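Side-chain contacts in haloacid dehalogenase-like hydrolase (Salmonella enterica subsp. enterica serovar Typhi, PDB 4EZE), which probably hydrolyses O-phosphoserine to serine and phosphate with magnesium as cofactor, the last step of serine biosynthesis: residues D114-S117 against T118-E122; A121-G124 against V125-I128; N172-C175 against D176-L180. All blocks are in the same frame, centred on the assembly; numbering follows the deposited sequence.

Contact 1. Residues D114-S117 against T118-E122. With NA (sodium ion), chain D.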
loop_
_atom_site.group_PDB
_atom_site.type_symbol
_atom_site.label_atom_id
_atom_site.label_comp_id
_atom_site.label_asym_id
_atom_site.label_seq_id
_atom_site.Cartn_x
_atom_site.Cartn_y
_atom_site.Cartn_z
ATOM N N ASP A 114 2.323 -2.719 3.366
ATOM C CA ASP A 114 1.977 -2.620 4.777
ATOM C C ASP A 114 0.842 -3.638 4.972
ATOM O O ASP A 114 0.222 -4.055 3.992
ATOM C CB ASP A 114 1.482 -1.197 5.089
ATOM C CG ASP A 114 1.240 -0.963 6.582
ATOM O OD1 ASP A 114 1.624 -1.827 7.387
ATOM O OD2 ASP A 114 0.676 0.093 6.955
ATOM N N MET A 115 0.544 -4.019 6.213
ATOM C CA MET A 115 -0.541 -4.979 6.441
ATOM C C MET A 115 -1.876 -4.274 6.684
ATOM O O MET A 115 -2.752 -4.268 5.811
ATOM C CB MET A 115 -0.214 -5.943 7.594
ATOM C CG MET A 115 -1.410 -6.779 8.062
ATOM S SD MET A 115 -0.871 -8.204 9.059
ATOM C CE MET A 115 -0.133 -7.400 10.489
ATOM N N ASP A 116 -2.035 -3.666 7.858
ATOM C CA ASP A 116 -3.336 -3.120 8.227
ATOM C C ASP A 116 -3.804 -2.006 7.288
ATOM O O ASP A 116 -3.059 -1.088 6.993
ATOM C CB ASP A 116 -3.322 -2.607 9.665
ATOM C CG ASP A 116 -3.147 -3.716 10.687
ATOM O OD1 ASP A 116 -3.569 -4.864 10.422
ATOM O OD2 ASP A 116 -2.573 -3.433 11.758
ATOM N N SER A 117 -5.057 -2.085 6.857
ATOM C CA SER A 117 -5.662 -1.061 6.015
ATOM C C SER A 117 -4.910 -0.896 4.688
ATOM O O SER A 117 -5.136 0.052 3.945
ATOM C CB SER A 117 -5.788 0.266 6.779
ATOM O OG SER A 117 -6.656 0.114 7.894
ATOM N N THR A 118 -4.014 -1.828 4.400
ATOM C CA THR A 118 -3.384 -1.879 3.097
ATOM C C THR A 118 -3.596 -3.254 2.467
ATOM O O THR A 118 -4.495 -3.430 1.637
ATOM C CB THR A 118 -1.898 -1.498 3.163
ATOM O OG1 THR A 118 -1.782 -0.159 3.654
ATOM C CG2 THR A 118 -1.274 -1.558 1.759
ATOM N N PHE A 119 -2.799 -4.237 2.871
ATOM C CA PHE A 119 -2.982 -5.595 2.363
ATOM C C PHE A 119 -4.338 -6.154 2.795
ATOM O O PHE A 119 -5.000 -6.846 2.034
ATOM C CB PHE A 119 -1.866 -6.484 2.856
ATOM C CG PHE A 119 -1.743 -7.773 2.108
ATOM C CD1 PHE A 119 -0.955 -7.854 0.954
ATOM C CD2 PHE A 119 -2.378 -8.924 2.574
ATOM C CE1 PHE A 119 -0.829 -9.058 0.264
ATOM C CE2 PHE A 119 -2.252 -10.133 1.895
ATOM C CZ PHE A 119 -1.482 -10.202 0.736
ATOM N N ILE A 120 -4.763 -5.831 4.015
ATOM C CA ILE A 120 -6.085 -6.239 4.495
ATOM C C ILE A 120 -6.869 -4.983 4.769
ATOM O O ILE A 120 -6.266 -3.949 5.016
ATOM C CB ILE A 120 -6.001 -7.119 5.766
ATOM C CG1 ILE A 120 -5.247 -6.399 6.889
ATOM C CG2 ILE A 120 -5.303 -8.440 5.463
ATOM C CD1 ILE A 120 -5.327 -7.133 8.219
ATOM N N ALA A 121 -8.199 -5.036 4.683
ATOM C CA ALA A 121 -8.977 -3.819 4.925
ATOM C C ALA A 121 -8.960 -3.416 6.398
ATOM O O ALA A 121 -9.108 -2.230 6.740
ATOM C CB ALA A 121 -10.407 -3.975 4.424
ATOM N N GLU A 122 -8.738 -4.383 7.280
ATOM C CA GLU A 122 -8.946 -4.113 8.708
ATOM C C GLU A 122 -7.704 -3.689 9.489
ATOM O O GLU A 122 -6.583 -3.668 8.972
ATOM C CB GLU A 122 -9.613 -5.320 9.390
ATOM C CG GLU A 122 -10.938 -5.765 8.755
ATOM C CD GLU A 122 -10.746 -6.768 7.642
ATOM O OE1 GLU A 122 -9.578 -7.051 7.299
ATOM O OE2 GLU A 122 -11.763 -7.272 7.111
HETATM NA NA NA D . -1.398 0.554 7.681
HETATM O O HOH W 1 -0.538 2.237 8.637
HETATM O O HOH W 2 -2.936 1.309 9.533
#

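Contact 2. Residues A121-G124 against V125-I128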
loop_
_atom_site.group_PDB
_atom_site.type_symbol
_atom_site.label_atom_id
_atom_site.label_comp_id
_atom_site.label_asym_id
_atom_site.label_seq_id
_atom_site.Cartn_x
_atom_site.Cartn_y
_atom_site.Cartn_z
ATOM N N ALA A 121 -8.199 -5.036 4.683
ATOM C CA ALA A 121 -8.977 -3.819 4.925
ATOM C C ALA A 121 -8.960 -3.416 6.398
ATOM O O ALA A 121 -9.108 -2.230 6.740
ATOM C CB ALA A 121 -10.407 -3.975 4.424
ATOM N N GLU A 122 -8.738 -4.383 7.280
ATOM C CA GLU A 122 -8.946 -4.113 8.708
ATOM C C GLU A 122 -7.704 -3.689 9.489
ATOM O O GLU A 122 -6.583 -3.668 8.972
ATOM C CB GLU A 122 -9.613 -5.320 9.390
ATOM C CG GLU A 122 -10.938 -5.765 8.755
ATOM C CD GLU A 122 -10.746 -6.768 7.642
ATOM O OE1 GLU A 122 -9.578 -7.051 7.299
ATOM O OE2 GLU A 122 -11.763 -7.272 7.111
ATOM N N GLU A 123 -7.932 -3.340 10.748
ATOM C CA GLU A 123 -6.862 -3.064 11.676
ATOM C C GLU A 123 -6.767 -4.204 12.702
ATOM O O GLU A 123 -7.535 -4.261 13.649
ATOM C CB GLU A 123 -7.117 -1.761 12.419
ATOM C CG GLU A 123 -7.090 -0.500 11.575
ATOM C CD GLU A 123 -5.688 0.026 11.338
ATOM O OE1 GLU A 123 -4.997 0.341 12.328
ATOM O OE2 GLU A 123 -5.290 0.145 10.155
ATOM N N GLY A 124 -5.797 -5.087 12.512
ATOM C CA GLY A 124 -5.653 -6.304 13.311
ATOM C C GLY A 124 -5.845 -6.142 14.809
ATOM O O GLY A 124 -6.669 -6.822 15.408
ATOM N N VAL A 125 -5.078 -5.256 15.425
ATOM C CA VAL A 125 -5.195 -5.054 16.860
ATOM C C VAL A 125 -6.539 -4.472 17.311
ATOM O O VAL A 125 -7.032 -4.824 18.384
ATOM C CB VAL A 125 -4.041 -4.201 17.413
ATOM C CG1 VAL A 125 -4.337 -3.775 18.846
ATOM C CG2 VAL A 125 -2.742 -4.988 17.353
ATOM N N ASP A 126 -7.121 -3.580 16.512
ATOM C CA ASP A 126 -8.472 -3.085 16.790
ATOM C C ASP A 126 -9.482 -4.210 16.750
ATOM O O ASP A 126 -10.404 -4.252 17.562
ATOM C CB ASP A 126 -8.907 -2.045 15.769
ATOM C CG ASP A 126 -8.219 -0.730 15.965
ATOM O OD1 ASP A 126 -7.417 -0.618 16.917
ATOM O OD2 ASP A 126 -8.478 0.189 15.159
ATOM N N GLU A 127 -9.321 -5.106 15.787
ATOM C CA GLU A 127 -10.248 -6.209 15.636
ATOM C C GLU A 127 -10.144 -7.156 16.809
ATOM O O GLU A 127 -11.128 -7.743 17.219
ATOM C CB GLU A 127 -9.978 -6.963 14.346
ATOM C CG GLU A 127 -10.424 -6.189 13.124
ATOM C CD GLU A 127 -11.923 -5.970 13.106
ATOM O OE1 GLU A 127 -12.675 -6.964 13.214
ATOM O OE2 GLU A 127 -12.345 -4.808 12.980
ATOM N N ILE A 128 -8.944 -7.326 17.342
ATOM C CA ILE A 128 -8.797 -8.209 18.475
ATOM C C ILE A 128 -9.485 -7.572 19.672
ATOM O O ILE A 128 -10.221 -8.231 20.395
ATOM C CB ILE A 128 -7.334 -8.442 18.785
ATOM C CG1 ILE A 128 -6.681 -9.176 17.617
ATOM C CG2 ILE A 128 -7.192 -9.224 20.082
ATOM C CD1 ILE A 128 -5.177 -9.247 17.753
HETATM O O HOH W 3 -4.768 -1.820 15.042
#

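Contact 3. Residues N172-C175 against D176-L180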
loop_
_atom_site.group_PDB
_atom_site.type_symbol
_atom_site.label_atom_id
_atom_site.label_comp_id
_atom_site.label_asym_id
_atom_site.label_seq_id
_atom_site.Cartn_x
_atom_site.Cartn_y
_atom_site.Cartn_z
ATOM N N ASN A 172 -6.194 -16.455 15.996
ATOM C CA ASN A 172 -6.286 -17.134 14.721
ATOM C C ASN A 172 -7.651 -16.893 14.104
ATOM O O ASN A 172 -7.769 -16.678 12.904
ATOM C CB ASN A 172 -6.036 -18.628 14.886
ATOM C CG ASN A 172 -4.565 -18.966 14.981
ATOM O OD1 ASN A 172 -3.724 -18.297 14.393
ATOM N ND2 ASN A 172 -4.251 -20.019 15.714
ATOM N N ALA A 173 -8.682 -16.932 14.936
ATOM C CA ALA A 173 -10.034 -16.691 14.472
ATOM C C ALA A 173 -10.180 -15.277 13.952
ATOM O O ALA A 173 -10.819 -15.051 12.938
ATOM C CB ALA A 173 -11.020 -16.943 15.582
ATOM N N VAL A 174 -9.591 -14.324 14.657
ATOM C CA VAL A 174 -9.649 -12.936 14.236
ATOM C C VAL A 174 -8.932 -12.766 12.911
ATOM O O VAL A 174 -9.396 -12.065 12.024
ATOM C CB VAL A 174 -9.027 -12.011 15.278
ATOM C CG1 VAL A 174 -8.977 -10.596 14.759
ATOM C CG2 VAL A 174 -9.816 -12.069 16.559
ATOM N N CYS A 175 -7.796 -13.431 12.784
ATOM C CA CYS A 175 -7.013 -13.384 11.565
ATOM C C CYS A 175 -7.796 -13.979 10.410
ATOM O O CYS A 175 -7.754 -13.481 9.298
ATOM C CB CYS A 175 -5.707 -14.142 11.747
ATOM S SG CYS A 175 -4.610 -14.016 10.351
ATOM N N ASP A 176 -8.518 -15.051 10.693
ATOM C CA ASP A 176 -9.292 -15.755 9.684
ATOM C C ASP A 176 -10.387 -14.900 9.063
ATOM O O ASP A 176 -10.692 -15.044 7.891
ATOM C CB ASP A 176 -9.856 -17.058 10.240
ATOM C CG ASP A 176 -8.822 -18.160 10.293
ATOM O OD1 ASP A 176 -7.650 -17.890 9.973
ATOM O OD2 ASP A 176 -9.177 -19.297 10.654
ATOM N N ARG A 177 -11.007 -14.040 9.854
ATOM C CA ARG A 177 -12.077 -13.196 9.334
ATOM C C ARG A 177 -11.612 -11.873 8.695
ATOM O O ARG A 177 -12.427 -11.071 8.255
ATOM C CB ARG A 177 -13.167 -12.973 10.381
ATOM C CG ARG A 177 -12.767 -12.140 11.559
ATOM C CD ARG A 177 -13.994 -11.755 12.345
ATOM N NE ARG A 177 -13.763 -10.576 13.163
ATOM C CZ ARG A 177 -13.533 -10.614 14.468
ATOM N NH1 ARG A 177 -13.519 -11.777 15.099
ATOM N NH2 ARG A 177 -13.328 -9.491 15.136
ATOM N N MET A 178 -10.304 -11.647 8.663
ATOM C CA MET A 178 -9.742 -10.472 8.010
ATOM C C MET A 178 -9.953 -10.587 6.507
ATOM O O MET A 178 -9.947 -11.687 5.972
ATOM C CB MET A 178 -8.251 -10.352 8.311
ATOM C CG MET A 178 -7.926 -10.030 9.751
ATOM S SD MET A 178 -8.979 -8.739 10.421
ATOM C CE MET A 178 -7.946 -8.131 11.733
ATOM N N THR A 179 -10.140 -9.465 5.819
ATOM C CA THR A 179 -10.392 -9.536 4.384
ATOM C C THR A 179 -9.287 -8.904 3.560
ATOM O O THR A 179 -8.857 -7.773 3.819
ATOM C CB THR A 179 -11.741 -8.895 4.012
ATOM O OG1 THR A 179 -11.886 -7.668 4.728
ATOM C CG2 THR A 179 -12.891 -9.827 4.399
ATOM N N LEU A 180 -8.817 -9.670 2.584
ATOM C CA LEU A 180 -7.908 -9.185 1.560
ATOM C C LEU A 180 -8.466 -7.913 0.953
ATOM O O LEU A 180 -9.668 -7.842 0.696
ATOM C CB LEU A 180 -7.838 -10.216 0.461
ATOM C CG LEU A 180 -6.476 -10.171 -0.177
ATOM C CD1 LEU A 180 -5.529 -9.934 0.973
ATOM C CD2 LEU A 180 -6.154 -11.467 -0.895
#

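Contact 1. Residues D114-S117 against T118-E122
The carbonyl plane of M115 is met from opposite faces by two later amides of the turn. T118 N lies above it, donating to M115 O over 3.1 Å, while I120 N comes in from the other face with an almost straight N-H...O angle of 175°. That second bond spans five residues, which makes the turn wider than an alpha-helical one. The D114 carboxylate binds the sodium ion through OD2 at 2.2 Å, and M115 N reaches its OD1 from above the plane. CG of D114 stands anti to its own nitrogen (chi1 -174°), which directs OD2 at the ion. T118 crosses D114 at about a right angle, its OG1 3.7 Å from D114 CB. D116 O binds the sodium ion at 2.4 Å; two waters and D270 join it. On the apolar side, M115 and I120 run alongside each other, with I120 CD1 3.9 Å from M115 CG. I120 CD1 also lies 3.6 Å from D116 OD1, an oxygen that accepts from G124 N. S117 N closes the end of the turn on E122 O, and S117 OG hydrogen-bonds E123 OE2. The segment carries the DxDxT motif, at the end of strand 110-113 and running into the squiggle, the wide turn characteristic of the haloacid dehalogenase fold; D114 is the predicted nucleophile and D116 the predicted proton donor.

Contact 2. Residues A121-G124 against V125-I128
The first turn of helix 124-131 begins here, with E123 at the N-cap position. E127 N donates to E123 O at 2.9 Å. One residue on, I128 N repeats the pattern on G124 O, and I128 CG1 lies 3.2 Å from that same G124 O. The side chain of E127 folds back over the start of the turn: with CG beside its own nitrogen (chi1 -73°), it sets that carbon 3.5 Å from E123 O. E127 CG also lies 3.9 Å from E122 CB, while the carboxylate beyond it goes on to a salt bridge with R130. E123 and D126 run side by side and point the same way. D126 OD2 comes 3.6 Å from E123 CB, and the two carboxylate planes are turned 58° apart. Water 3 accepts from D126 N at 3.3 Å and makes a weak bond to E123 OE1. E123 OE1 and D126 OD2 are 4.5 Å apart, close enough for like charges to repel if both are ionised; the amides at the start of the helix probably temper that repulsion, and the bond from S117 helps to fix the E123 carboxylate.

Contact 3. Residues N172-C175 against D176-L180
V174 divides its two methyls between R177 and M178, at the C-terminal end of helix 168-176. Its chi1 of 174° places CG1 beside the M178 side chain and CG2 toward R177 NH1. M178 reaches CG1 by folding back: the chain bends at chi2 (-44°), M178 CG lies 3.4 Å from V174 O, SD stays near that oxygen, and CE ends 4.0 Å from V174 CG1, the two side chains running alongside and pointing the same way. R177 takes the less common first torsion, with CG lodged between its own nitrogen and carbonyl carbon (chi1 68°). This sets CG against V174 O, and from there the chain runs extended to NE, crossing V174 at a slant. V174 CA consequently lies over one face of the guanidinium, and R177 NH1 comes 4.0 Å from V174 CG2. The guanidinium is also held by carboxylates of helix 124-131, NH1 by E131 and NH2 by E127.

D176 leans back along the helix instead. Its CG is 3.2 Å from N172 O, the carbonyl that accepts D176 N over 2.8 Å; OD1 and this carbonyl are both acceptors, and OD1 finds its partner in R211 of helix 206-216. The backbone meanwhile changes from four-residue to three-residue bonds. R177 N donates to A173 O at 3.3 Å, with a weak second bond to V174 O, and M178 N donates to C175 O at 3.2 Å. Such tightening is familiar at the C-terminal end of a helix, and its place here is consistent with the helical cap of SerB phosphatases, at the point where the chain would turn back toward the core domain.

How the contacts relate
Contact 1 lies closest to the chain's centre, about 8 Å from it, against about 16 Å for contact 2 and 19 Å for contact 3. Five of nine touching residues are buried in contact 1, three of seven in each of the others, and contact 3 has two exposed. The chemistry differs too: metal ligation and a pi-type turn in contact 1, carboxylates around a helix start in contact 2, apolar packing and a long arginine at a helix end in contact 3. Contacts 1 and 2 share A121 and E122, which lead into helix 124-131. Contact 3 returns beside them, A121 N pairing with T179 O and M178 CE packing on G124 and E127, which joins what are probably the two core-cap connections.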